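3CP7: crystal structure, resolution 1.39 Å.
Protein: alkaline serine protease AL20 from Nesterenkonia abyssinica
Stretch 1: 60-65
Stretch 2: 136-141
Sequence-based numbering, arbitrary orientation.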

# COMPACT_ATOMS: atom_id res chain seq x y z
N ALA A 60 12.86 -7.81 -21.31
CA ALA A 60 13.35 -8.62 -22.43
C ALA A 60 14.62 -9.41 -22.10
O ALA A 60 15.42 -9.71 -23.00
N TYR A 61 14.81 -9.74 -20.83
CA TYR A 61 15.93 -10.59 -20.40
C TYR A 61 16.02 -11.84 -21.28
O TYR A 61 15.00 -12.46 -21.59
N ASP A 62 17.24 -12.20 -21.68
CA ASP A 62 17.48 -13.35 -22.55
C ASP A 62 18.94 -13.76 -22.38
O ASP A 62 19.82 -13.18 -23.01
N TYR A 63 19.18 -14.74 -21.50
CA TYR A 63 20.56 -15.10 -21.11
C TYR A 63 21.38 -13.86 -20.75
O TYR A 63 22.53 -13.69 -21.18
N GLY A 64 20.76 -12.99 -19.94
CA GLY A 64 21.36 -11.73 -19.54
C GLY A 64 20.46 -10.56 -19.89
O GLY A 64 19.48 -10.71 -20.63
N GLU A 65 20.80 -9.39 -19.38
CA GLU A 65 20.02 -8.20 -19.68
C GLU A 65 20.00 -7.93 -21.18
O GLU A 65 20.90 -8.33 -21.92
N PHE A 136 14.04 -25.74 -16.11
CA PHE A 136 14.27 -24.40 -16.63
C PHE A 136 15.52 -23.83 -15.98
O PHE A 136 15.98 -24.33 -14.96
N ASN A 137 16.09 -22.80 -16.60
CA ASN A 137 17.38 -22.27 -16.14
C ASN A 137 17.33 -20.79 -15.77
O ASN A 137 18.36 -20.20 -15.45
N GLY A 138 16.14 -20.21 -15.82
CA GLY A 138 15.95 -18.81 -15.42
C GLY A 138 16.29 -17.81 -16.50
O GLY A 138 16.07 -16.61 -16.32
N GLN A 139 16.83 -18.29 -17.61
CA GLN A 139 17.40 -17.42 -18.64
C GLN A 139 16.46 -17.12 -19.78
O GLN A 139 16.74 -16.25 -20.61
N GLU A 140 15.34 -17.85 -19.83
CA GLU A 140 14.45 -17.89 -20.99
C GLU A 140 13.04 -17.47 -20.63
O GLU A 140 12.56 -17.72 -19.52
N LEU A 141 12.38 -16.83 -21.58
CA LEU A 141 10.96 -16.55 -21.46
C LEU A 141 10.17 -17.79 -21.87
O LEU A 141 10.34 -18.31 -22.98

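Two loops, 74 or more residues apart in sequence wherever they touch, meet here through two tyrosines that reach across to a glutamine and its neighbours. Ala60 opens stretch 1 with its methyl group pointing away, taking no part in the contact. Tyr61 follows with a t rotamer (chi1 -169°). Its CA-to-CB bond points sideways, yet the long ring carries the hydroxyl to the other loop, where Tyr61 OH donates a hydrogen bond to Gln139 OE1 at 2.9 Å. The acceptor lies near the plane of the ring, at its edge, as suits a phenol whose oxygen is in that plane. Gln139 points toward stretch 1, and its m, m conformation folds the amide so that Gln139 NE2 also donates to Asn137 O, 3.2 Å away; one amide thus ties the loops together while bracing its own.

Asp62 (t), its CA-to-CB bond pointing away but its end nearer, contributes mainly backbone: its CA lies 3.6 Å from Gln139 O in a CA-H...O contact. The same carbonyl accepts a nearly straight hydrogen bond from Tyr63 N, with Tyr63 N to Gln139 O at 3.0 Å.

Tyr63, an m rotamer, combines an apolar face with a polar tip. Gln139 CB sits over one ring face, 3.5 Å from the centroid of the Tyr63 ring, in a CH-pi contact. Beyond it, Tyr63 OH donates to Glu140 OE2 at a short 2.5 Å and accepts from Asn137 ND2 at 3.0 Å, using both capacities of a phenol. Glu140, extended at chi2 (t), brings its carboxylate to the ring edge, while Asn137, a p rotamer pointing toward stretch 1, also receives Gln139 N at its OD1, 2.9 Å away.

Gly64 has backbone angles at which a CB would jam against the preceding carbonyl oxygen, so glycine fits. Glu65 lies out of reach.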

# COMPACT_ATOMS: atom_id res chain seq x y z
CB ALA A 60 13.55 -7.75 -23.70
CB TYR A 61 15.73 -10.99 -18.94
CG TYR A 61 16.93 -11.64 -18.30
CD1 TYR A 61 17.14 -13.01 -18.40
CD2 TYR A 61 17.84 -10.88 -17.56
CE1 TYR A 61 18.25 -13.61 -17.81
CE2 TYR A 61 18.95 -11.48 -16.95
CZ TYR A 61 19.13 -12.85 -17.08
OH TYR A 61 20.23 -13.44 -16.49
CB ASP A 62 17.20 -12.97 -24.02
CG ASP A 62 17.42 -14.13 -24.98
OD1 ASP A 62 17.85 -15.22 -24.56
OD2 ASP A 62 17.14 -13.94 -26.19
CB TYR A 63 21.24 -15.95 -22.21
CG TYR A 63 20.69 -17.36 -22.26
CD1 TYR A 63 19.54 -17.65 -22.99
CD2 TYR A 63 21.30 -18.40 -21.56
CE1 TYR A 63 19.01 -18.93 -23.03
CE2 TYR A 63 20.77 -19.70 -21.59
CZ TYR A 63 19.63 -19.95 -22.32
OH TYR A 63 19.10 -21.22 -22.35
CB GLU A 65 20.56 -6.98 -18.92
CG GLU A 65 21.94 -6.50 -19.35
CD GLU A 65 22.42 -5.35 -18.49
OE1 GLU A 65 22.36 -4.19 -18.95
OE2 GLU A 65 22.85 -5.59 -17.35
CB PHE A 136 13.04 -23.53 -16.39
CG PHE A 136 11.78 -24.07 -17.02
CD1 PHE A 136 11.58 -24.00 -18.40
CD2 PHE A 136 10.79 -24.67 -16.24
CE1 PHE A 136 10.42 -24.51 -18.98
CE2 PHE A 136 9.63 -25.18 -16.81
CZ PHE A 136 9.44 -25.09 -18.18
CB ASN A 137 18.48 -22.55 -17.17
CG ASN A 137 18.24 -21.88 -18.51
OD1 ASN A 137 17.40 -20.98 -18.63
ND2 ASN A 137 18.96 -22.32 -19.54
CB GLN A 139 18.69 -18.05 -19.19
CG GLN A 139 19.73 -18.34 -18.12
CD GLN A 139 19.96 -17.16 -17.20
OE1 GLN A 139 20.39 -16.09 -17.63
NE2 GLN A 139 19.68 -17.35 -15.91
CB GLU A 140 14.40 -19.31 -21.56
CG GLU A 140 15.75 -19.84 -22.04
CD GLU A 140 15.65 -21.19 -22.72
OE1 GLU A 140 14.53 -21.68 -22.97
OE2 GLU A 140 16.71 -21.76 -23.03
CB LEU A 141 10.59 -15.37 -22.35
CG LEU A 141 9.12 -14.94 -22.32
CD1 LEU A 141 8.76 -14.31 -20.97
CD2 LEU A 141 8.86 -13.96 -23.46